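Local atomic coordinates of APL1 (Anopheles gambiae, PDB entry 3O6N), a protein that probably acts in mosquito complement-like immunity through its leucine-rich repeat domain, as a partner of the leucine-rich repeat protein LRIM1. Residues A[320-325]-A[341-346]; A[275-280]-A[298-303]. One frame throughout, in Å; residues are numbered along the deposited sequence.

Contact 1: residues A[320-325]-A[341-346]. With NAG (2-acetamido-2-deoxy-beta-D-glucopyranose), chain D.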
ATOM      1  N   LEU A 320     -17.052   3.148  20.949  1.00 17.98           N
ATOM      2  CA  LEU A 320     -16.086   3.757  20.034  1.00 19.01           C
ATOM      3  C   LEU A 320     -15.409   4.991  20.618  1.00 18.90           C
ATOM      4  O   LEU A 320     -15.904   5.598  21.567  1.00 20.55           O
ATOM      5  CB  LEU A 320     -16.773   4.133  18.718  1.00 16.97           C
ATOM      6  CG  LEU A 320     -17.379   2.980  17.916  1.00 18.34           C
ATOM      7  CD1 LEU A 320     -18.180   3.533  16.747  1.00 20.09           C
ATOM      8  CD2 LEU A 320     -16.270   2.052  17.434  1.00 18.58           C
ATOM      9  N   GLU A 321     -14.269   5.355  20.040  1.00 18.33           N
ATOM     10  CA  GLU A 321     -13.623   6.612  20.368  1.00 20.57           C
ATOM     11  C   GLU A 321     -13.880   7.611  19.247  1.00 19.01           C
ATOM     12  O   GLU A 321     -14.026   8.802  19.496  1.00 21.46           O
ATOM     13  CB  GLU A 321     -12.120   6.409  20.585  1.00 27.20           C
ATOM     14  CG  GLU A 321     -11.796   5.603  21.835  1.00 34.47           C
ATOM     15  CD  GLU A 321     -10.320   5.275  21.958  1.00 41.61           C
ATOM     16  OE1 GLU A 321      -9.520   5.816  21.165  1.00 39.45           O
ATOM     17  OE2 GLU A 321      -9.961   4.472  22.846  1.00 44.50           O
ATOM     18  N   ASN A 322     -13.944   7.113  18.013  1.00 20.32           N
ATOM     19  CA  ASN A 322     -14.209   7.959  16.849  1.00 19.20           C
ATOM     20  C   ASN A 322     -15.331   7.393  15.990  1.00 18.76           C
ATOM     21  O   ASN A 322     -15.255   6.252  15.544  1.00 19.25           O
ATOM     22  CB  ASN A 322     -12.962   8.105  15.972  1.00 21.06           C
ATOM     23  CG  ASN A 322     -11.771   8.663  16.720  1.00 25.15           C
ATOM     24  OD1 ASN A 322     -11.470   8.243  17.836  1.00 32.24           O
ATOM     25  ND2 ASN A 322     -11.081   9.611  16.100  1.00 28.96           N
ATOM     26  N   LEU A 323     -16.366   8.190  15.750  1.00 15.37           N
ATOM     27  CA  LEU A 323     -17.470   7.762  14.895  1.00 14.22           C
ATOM     28  C   LEU A 323     -17.799   8.859  13.894  1.00 16.98           C
ATOM     29  O   LEU A 323     -18.067   9.993  14.275  1.00 17.25           O
ATOM     30  CB  LEU A 323     -18.707   7.433  15.738  1.00 13.91           C
ATOM     31  CG  LEU A 323     -19.991   7.084  14.982  1.00 13.65           C
ATOM     32  CD1 LEU A 323     -19.764   5.850  14.115  1.00 12.42           C
ATOM     33  CD2 LEU A 323     -21.141   6.853  15.962  1.00 17.70           C
ATOM     34  N   TYR A 324     -17.780   8.525  12.610  1.00 13.97           N
ATOM     35  CA  TYR A 324     -18.059   9.519  11.583  1.00 13.31           C
ATOM     36  C   TYR A 324     -19.339   9.190  10.841  1.00 15.38           C
ATOM     37  O   TYR A 324     -19.397   8.200  10.116  1.00 14.16           O
ATOM     38  CB  TYR A 324     -16.881   9.632  10.614  1.00 14.66           C
ATOM     39  CG  TYR A 324     -15.564   9.845  11.323  1.00 21.04           C
ATOM     40  CD1 TYR A 324     -15.354  10.973  12.108  1.00 26.43           C
ATOM     41  CD2 TYR A 324     -14.534   8.920  11.212  1.00 24.96           C
ATOM     42  CE1 TYR A 324     -14.158  11.171  12.766  1.00 30.73           C
ATOM     43  CE2 TYR A 324     -13.327   9.116  11.864  1.00 27.37           C
ATOM     44  CZ  TYR A 324     -13.147  10.242  12.639  1.00 30.56           C
ATOM     45  OH  TYR A 324     -11.952  10.442  13.292  1.00 29.30           O
ATOM     46  N   LEU A 325     -20.363  10.025  11.032  1.00 13.40           N
ATOM     47  CA  LEU A 325     -21.674   9.777  10.440  1.00 16.02           C
ATOM     48  C   LEU A 325     -22.059  10.841   9.417  1.00 17.68           C
ATOM     49  O   LEU A 325     -23.102  10.737   8.774  1.00 14.02           O
ATOM     50  CB  LEU A 325     -22.752   9.720  11.532  1.00 14.12           C
ATOM     51  CG  LEU A 325     -22.589   8.608  12.566  1.00 13.67           C
ATOM     52  CD1 LEU A 325     -23.650   8.720  13.657  1.00 18.68           C
ATOM     53  CD2 LEU A 325     -22.657   7.250  11.879  1.00 15.16           C
ATOM     54  N   LEU A 341     -17.068   8.117  23.231  1.00 20.95           N
ATOM     55  CA  LEU A 341     -16.723   8.892  22.036  1.00 21.88           C
ATOM     56  C   LEU A 341     -15.916  10.148  22.350  1.00 27.31           C
ATOM     57  O   LEU A 341     -16.244  10.902  23.270  1.00 29.72           O
ATOM     58  CB  LEU A 341     -17.978   9.256  21.232  1.00 19.52           C
ATOM     59  CG  LEU A 341     -18.628   8.099  20.463  1.00 22.59           C
ATOM     60  CD1 LEU A 341     -20.007   8.487  19.944  1.00 24.67           C
ATOM     61  CD2 LEU A 341     -17.728   7.636  19.323  1.00 18.05           C
ATOM     62  N   LYS A 342     -14.858  10.361  21.569  1.00 22.96           N
ATOM     63  CA  LYS A 342     -14.007  11.540  21.693  1.00 25.99           C
ATOM     64  C   LYS A 342     -14.077  12.403  20.435  1.00 20.39           C
ATOM     65  O   LYS A 342     -13.780  13.590  20.473  1.00 19.76           O
ATOM     66  CB  LYS A 342     -12.556  11.127  21.958  1.00 30.69           C
ATOM     67  CG  LYS A 342     -12.343  10.410  23.279  1.00 39.19           C
ATOM     68  CD  LYS A 342     -12.784  11.273  24.451  1.00 50.89           C
ATOM     69  CE  LYS A 342     -12.565  10.558  25.776  1.00 57.69           C
ATOM     70  NZ  LYS A 342     -12.992  11.389  26.936  1.00 60.12           N
ATOM     71  N   ASN A 343     -14.465  11.795  19.320  1.00 20.57           N
ATOM     72  CA  ASN A 343     -14.594  12.503  18.051  1.00 18.10           C
ATOM     73  C   ASN A 343     -15.812  11.983  17.292  1.00 18.64           C
ATOM     74  O   ASN A 343     -15.872  10.810  16.936  1.00 21.81           O
ATOM     75  CB  ASN A 343     -13.325  12.326  17.208  1.00 23.70           C
ATOM     76  CG  ASN A 343     -13.217  13.343  16.081  1.00 34.91           C
ATOM     77  OD1 ASN A 343     -14.222  13.838  15.569  1.00 36.28           O
ATOM     78  ND2 ASN A 343     -11.985  13.664  15.694  1.00 42.43           N
ATOM     79  N   LEU A 344     -16.782  12.862  17.056  1.00 18.45           N
ATOM     80  CA  LEU A 344     -18.034  12.491  16.408  1.00 12.65           C
ATOM     81  C   LEU A 344     -18.404  13.505  15.329  1.00 16.04           C
ATOM     82  O   LEU A 344     -18.393  14.706  15.583  1.00 16.43           O
ATOM     83  CB  LEU A 344     -19.149  12.417  17.456  1.00 16.32           C
ATOM     84  CG  LEU A 344     -20.582  12.113  17.008  1.00 18.03           C
ATOM     85  CD1 LEU A 344     -20.671  10.714  16.400  1.00 17.82           C
ATOM     86  CD2 LEU A 344     -21.542  12.257  18.189  1.00 17.37           C
ATOM     87  N   THR A 345     -18.705  13.032  14.121  1.00 15.31           N
ATOM     88  CA  THR A 345     -19.215  13.924  13.073  1.00 16.70           C
ATOM     89  C   THR A 345     -20.681  13.612  12.773  1.00 15.78           C
ATOM     90  O   THR A 345     -21.077  12.444  12.727  1.00 14.98           O
ATOM     91  CB  THR A 345     -18.386  13.876  11.778  1.00 14.18           C
ATOM     92  OG1 THR A 345     -18.401  12.554  11.229  1.00 15.43           O
ATOM     93  CG2 THR A 345     -16.939  14.307  12.050  1.00 16.03           C
ATOM     94  N   LEU A 346     -21.476  14.659  12.568  1.00 14.33           N
ATOM     95  CA  LEU A 346     -22.935  14.527  12.517  1.00 15.36           C
ATOM     96  C   LEU A 346     -23.592  15.361  11.421  1.00 16.96           C
ATOM     97  O   LEU A 346     -24.787  15.214  11.157  1.00 16.80           O
ATOM     98  CB  LEU A 346     -23.538  14.941  13.859  1.00 15.59           C
ATOM     99  CG  LEU A 346     -23.105  14.143  15.088  1.00 18.87           C
ATOM    100  CD1 LEU A 346     -23.586  14.835  16.365  1.00 17.55           C
ATOM    101  CD2 LEU A 346     -23.626  12.713  15.008  1.00 14.41           C
TER
HETATM  102  C1  NAG D1004     -12.047  14.435  14.476  1.00 48.40           C
HETATM  103  C2  NAG D1004     -10.733  15.216  14.467  1.00 54.92           C
HETATM  104  C3  NAG D1004     -10.474  15.907  13.134  1.00 58.68           C
HETATM  105  C4  NAG D1004     -10.740  14.974  11.961  1.00 60.35           C
HETATM  106  C5  NAG D1004     -12.098  14.300  12.106  1.00 59.83           C
HETATM  107  C6  NAG D1004     -12.335  13.319  10.963  1.00 63.43           C
HETATM  108  C7  NAG D1004      -9.936  16.119  16.576  1.00 62.06           C
HETATM  109  C8  NAG D1004     -10.153  17.120  17.672  1.00 62.52           C
HETATM  110  N2  NAG D1004     -10.747  16.208  15.525  1.00 58.77           N
HETATM  111  O3  NAG D1004      -9.132  16.337  13.085  1.00 59.62           O
HETATM  112  O4  NAG D1004     -10.705  15.712  10.760  1.00 61.69           O
HETATM  113  O5  NAG D1004     -12.170  13.610  13.336  1.00 53.85           O
HETATM  114  O6  NAG D1004     -13.374  13.794  10.135  1.00 65.64           O
HETATM  115  O7  NAG D1004      -9.048  15.272  16.669  1.00 63.50           O

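Contact 2: residues A[275-280]-A[298-303]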
ATOM      1  N   GLU A 275      -9.594  -2.767  15.357  1.00 16.71           N
ATOM      2  CA  GLU A 275      -9.732  -1.462  16.011  1.00 19.90           C
ATOM      3  C   GLU A 275     -10.248  -0.361  15.087  1.00 18.10           C
ATOM      4  O   GLU A 275     -10.947   0.552  15.533  1.00 20.07           O
ATOM      5  CB  GLU A 275      -8.403  -1.017  16.630  1.00 22.27           C
ATOM      6  CG  GLU A 275      -7.918  -1.881  17.785  1.00 28.94           C
ATOM      7  CD  GLU A 275      -6.694  -1.301  18.475  1.00 36.59           C
ATOM      8  OE1 GLU A 275      -6.346  -0.131  18.201  1.00 32.66           O
ATOM      9  OE2 GLU A 275      -6.079  -2.016  19.293  1.00 41.63           O
ATOM     10  N   ARG A 276      -9.904  -0.446  13.806  1.00 15.74           N
ATOM     11  CA  ARG A 276     -10.240   0.616  12.861  1.00 15.85           C
ATOM     12  C   ARG A 276     -10.908   0.071  11.598  1.00 15.68           C
ATOM     13  O   ARG A 276     -10.345  -0.764  10.886  1.00 16.30           O
ATOM     14  CB  ARG A 276      -8.987   1.437  12.512  1.00 17.21           C
ATOM     15  CG  ARG A 276      -8.268   1.995  13.740  1.00 17.66           C
ATOM     16  CD  ARG A 276      -7.046   2.847  13.374  1.00 19.81           C
ATOM     17  NE  ARG A 276      -6.003   2.075  12.704  1.00 18.38           N
ATOM     18  CZ  ARG A 276      -5.054   1.383  13.331  1.00 23.87           C
ATOM     19  NH1 ARG A 276      -5.012   1.352  14.656  1.00 22.38           N
ATOM     20  NH2 ARG A 276      -4.144   0.716  12.629  1.00 21.96           N
ATOM     21  N   LEU A 277     -12.118   0.553  11.337  1.00 14.32           N
ATOM     22  CA  LEU A 277     -12.914   0.094  10.210  1.00 10.65           C
ATOM     23  C   LEU A 277     -13.404   1.292   9.416  1.00 16.46           C
ATOM     24  O   LEU A 277     -14.262   2.047   9.882  1.00 15.40           O
ATOM     25  CB  LEU A 277     -14.107  -0.726  10.718  1.00 13.09           C
ATOM     26  CG  LEU A 277     -15.136  -1.260   9.715  1.00 14.95           C
ATOM     27  CD1 LEU A 277     -14.476  -2.129   8.654  1.00 15.75           C
ATOM     28  CD2 LEU A 277     -16.227  -2.049  10.443  1.00 16.52           C
ATOM     29  N   TYR A 278     -12.851   1.473   8.221  1.00 13.57           N
ATOM     30  CA  TYR A 278     -13.225   2.598   7.374  1.00 12.07           C
ATOM     31  C   TYR A 278     -14.124   2.133   6.239  1.00 16.34           C
ATOM     32  O   TYR A 278     -13.766   1.225   5.490  1.00 17.22           O
ATOM     33  CB  TYR A 278     -11.977   3.298   6.823  1.00 12.68           C
ATOM     34  CG  TYR A 278     -11.004   3.756   7.887  1.00 19.20           C
ATOM     35  CD1 TYR A 278     -11.189   4.963   8.560  1.00 19.76           C
ATOM     36  CD2 TYR A 278      -9.890   2.990   8.211  1.00 21.67           C
ATOM     37  CE1 TYR A 278     -10.287   5.389   9.530  1.00 19.41           C
ATOM     38  CE2 TYR A 278      -8.991   3.407   9.180  1.00 21.27           C
ATOM     39  CZ  TYR A 278      -9.194   4.604   9.833  1.00 18.63           C
ATOM     40  OH  TYR A 278      -8.296   5.008  10.794  1.00 21.53           O
ATOM     41  N   ILE A 279     -15.304   2.741   6.133  1.00 14.39           N
ATOM     42  CA  ILE A 279     -16.257   2.369   5.098  1.00 14.12           C
ATOM     43  C   ILE A 279     -16.912   3.608   4.481  1.00 13.88           C
ATOM     44  O   ILE A 279     -18.087   3.579   4.112  1.00 17.12           O
ATOM     45  CB  ILE A 279     -17.378   1.442   5.663  1.00 15.21           C
ATOM     46  CG1 ILE A 279     -16.867   0.651   6.871  1.00 16.22           C
ATOM     47  CG2 ILE A 279     -17.889   0.503   4.582  1.00 14.53           C
ATOM     48  CD1 ILE A 279     -17.835  -0.415   7.368  1.00 19.72           C
ATOM     49  N   SER A 280     -16.165   4.701   4.370  1.00 13.57           N
ATOM     50  CA  SER A 280     -16.759   5.924   3.836  1.00 17.33           C
ATOM     51  C   SER A 280     -16.963   5.785   2.336  1.00 17.23           C
ATOM     52  O   SER A 280     -16.337   4.941   1.694  1.00 14.14           O
ATOM     53  CB  SER A 280     -15.880   7.145   4.128  1.00 14.80           C
ATOM     54  OG  SER A 280     -14.813   7.234   3.191  1.00 14.81           O
ATOM     55  N   LYS A 298     -12.567   0.832  17.760  1.00 16.03           N
ATOM     56  CA  LYS A 298     -12.311   2.180  18.261  1.00 16.63           C
ATOM     57  C   LYS A 298     -12.706   3.246  17.246  1.00 17.63           C
ATOM     58  O   LYS A 298     -13.151   4.334  17.615  1.00 17.67           O
ATOM     59  CB  LYS A 298     -10.826   2.354  18.604  1.00 18.94           C
ATOM     60  CG  LYS A 298     -10.315   1.442  19.709  1.00 28.78           C
ATOM     61  CD  LYS A 298     -11.090   1.643  21.001  1.00 36.84           C
ATOM     62  CE  LYS A 298     -10.541   0.762  22.116  1.00 43.14           C
ATOM     63  NZ  LYS A 298     -11.370   0.815  23.353  1.00 43.86           N
ATOM     64  N   VAL A 299     -12.519   2.945  15.967  1.00 18.26           N
ATOM     65  CA  VAL A 299     -12.783   3.923  14.912  1.00 18.19           C
ATOM     66  C   VAL A 299     -13.713   3.328  13.864  1.00 18.22           C
ATOM     67  O   VAL A 299     -13.461   2.243  13.344  1.00 18.11           O
ATOM     68  CB  VAL A 299     -11.476   4.407  14.232  1.00 18.95           C
ATOM     69  CG1 VAL A 299     -11.785   5.368  13.087  1.00 17.02           C
ATOM     70  CG2 VAL A 299     -10.545   5.063  15.249  1.00 18.78           C
ATOM     71  N   LEU A 300     -14.797   4.039  13.569  1.00 14.25           N
ATOM     72  CA  LEU A 300     -15.753   3.587  12.571  1.00 16.46           C
ATOM     73  C   LEU A 300     -16.128   4.757  11.679  1.00 18.15           C
ATOM     74  O   LEU A 300     -16.738   5.729  12.131  1.00 15.98           O
ATOM     75  CB  LEU A 300     -17.003   2.995  13.242  1.00 13.45           C
ATOM     76  CG  LEU A 300     -18.086   2.401  12.333  1.00 13.83           C
ATOM     77  CD1 LEU A 300     -17.512   1.347  11.395  1.00 15.17           C
ATOM     78  CD2 LEU A 300     -19.231   1.816  13.156  1.00 13.81           C
ATOM     79  N   ASP A 301     -15.752   4.667  10.411  1.00 15.42           N
ATOM     80  CA  ASP A 301     -16.045   5.729   9.465  1.00 19.18           C
ATOM     81  C   ASP A 301     -17.150   5.293   8.518  1.00 18.76           C
ATOM     82  O   ASP A 301     -16.939   4.434   7.660  1.00 16.78           O
ATOM     83  CB  ASP A 301     -14.791   6.107   8.675  1.00 14.49           C
ATOM     84  CG  ASP A 301     -14.991   7.336   7.815  1.00 17.09           C
ATOM     85  OD1 ASP A 301     -16.149   7.788   7.686  1.00 15.38           O
ATOM     86  OD2 ASP A 301     -13.988   7.845   7.265  1.00 14.79           O
ATOM     87  N   LEU A 302     -18.329   5.886   8.682  1.00 15.20           N
ATOM     88  CA  LEU A 302     -19.471   5.578   7.835  1.00 13.35           C
ATOM     89  C   LEU A 302     -19.904   6.799   7.030  1.00 13.54           C
ATOM     90  O   LEU A 302     -21.015   6.834   6.501  1.00 16.21           O
ATOM     91  CB  LEU A 302     -20.653   5.112   8.692  1.00 15.48           C
ATOM     92  CG  LEU A 302     -20.418   3.877   9.566  1.00 17.03           C
ATOM     93  CD1 LEU A 302     -21.520   3.742  10.602  1.00 16.85           C
ATOM     94  CD2 LEU A 302     -20.316   2.628   8.703  1.00 21.66           C
ATOM     95  N   SER A 303     -19.035   7.799   6.949  1.00 13.98           N
ATOM     96  CA  SER A 303     -19.384   9.049   6.280  1.00 16.69           C
ATOM     97  C   SER A 303     -19.592   8.852   4.782  1.00 17.61           C
ATOM     98  O   SER A 303     -19.027   7.941   4.179  1.00 17.80           O
ATOM     99  CB  SER A 303     -18.321  10.134   6.542  1.00 15.14           C
ATOM    100  OG  SER A 303     -17.068   9.797   5.939  1.00 17.33           O
TER
HETATM  101  O   HOH W   1     -13.073   6.192   5.247  1.00 32.26           O

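Contact 1: residues A[320-325]-A[341-346]
L341 opens the pairing of 341-346 with 320-325 by sliding its CD2 branch under the neighbouring strand, where it meets the CB atoms of both L320 and L323. At K342 the backbone takes over: E321 O receives K342 N at 2.7 Å and also N343 N, so one carbonyl holds two successive amides of the next turn. N343 carries the glycan, its ND2 bonded covalently to C1 of the NAG. N343 and Y324 have their side chains on the same face, and with CG anti to the backbone N (chi1 -163°) the N343 amide carries the sugar to the phenol end of that ring. There Y324 OH donates to NAG O5 at 3.2 Å, while CE1 of the ring lies 3.3 Å from NAG C6. On the opposite face L344 lies alongside L323, pointing the same way, with L344 CD1 3.9 Å from L323 CB. T345 OG1 meets the edge of the Y324 ring in its plane, 3.5 Å from CD1, and is hydrogen-bonded to D326; T345 N and O continue the backbone ladder to L323 O and L325 N. Last, L346 brings CD2 to L325 CD1, 4.2 Å away. Nearly parallel strands in direct register, leucines inward and polar or aromatic groups outward, are the signature of adjacent turns of a leucine-rich repeat solenoid, here with an N-linked sugar on the strand-bearing face.

Contact 2: residues A[275-280]-A[298-303]
D301 OD1 is gripped by two groups of S303, the backbone N at 3.0 Å and the hydroxyl OG at 2.8 Å, while the other carboxylate oxygen reaches across to S280 through a water. The pair of strands, 276-278 and 299-301, belongs to successive turns of a leucine-rich repeat solenoid, and the bond from S303 N closes an Asx turn just where the second strand ends. S303 N approaches OD1 nearly along its C-O axis, whereas S303 OG donates to the syn lone pair of OD1, the one on the side of OD2. The water donates to D301 OD2 at 2.8 Å and is also hydrogen-bonded to S280 OG, and S280 CB packs against the carboxylate, so the acidic group joins the two turns.

Between the strands, E275 O accepts both K298 N and V299 N; L277 N donates to V299 O, D301 N to L277 O and I279 N to D301 O, the alternating ladder of a parallel pair. On the outer face the Y278 ring stands at 78° to the D301 carboxylate and rests its CD1 on D301 CB at 3.8 Å. V299 CG1, anti to the backbone N (chi1 177°), reaches CE1 of the same ring, and V299 CB meets R276 CG; the guanidinium of R276 runs on to a salt bridge with E252 in the preceding strand. Inside the solenoid L277 and L300 lie side by side, CD2 against CD1 at 3.8 Å. Two residues further along the same two turns, I279 and L302 again lie side by side, with I279 CD1 4.1 Å from L302 CD2.

Strands 299-301 and 322-324 are neighbours, so contacts 1 and 2 are consecutive strand pairs of one solenoid, with their centres about 9 Å apart. K298 O joins them, lying 2.9 Å from E321 N, a probable hydrogen bond, and Y324 CB packs on D301 OD1. Both keep leucines on the inner side, but contact 1 is the more buried. Their outer faces differ in chemistry: contact 2 sets a tyrosine beside valine and an aspartate bonded to one serine and, through a water, to another, whereas contact 1 sets its tyrosine beside threonine and a glycosylated asparagine. Strand 343-345 is also the last of the parallel series in this chain, while contact 2 is flanked by strands 252-254 and 322-324.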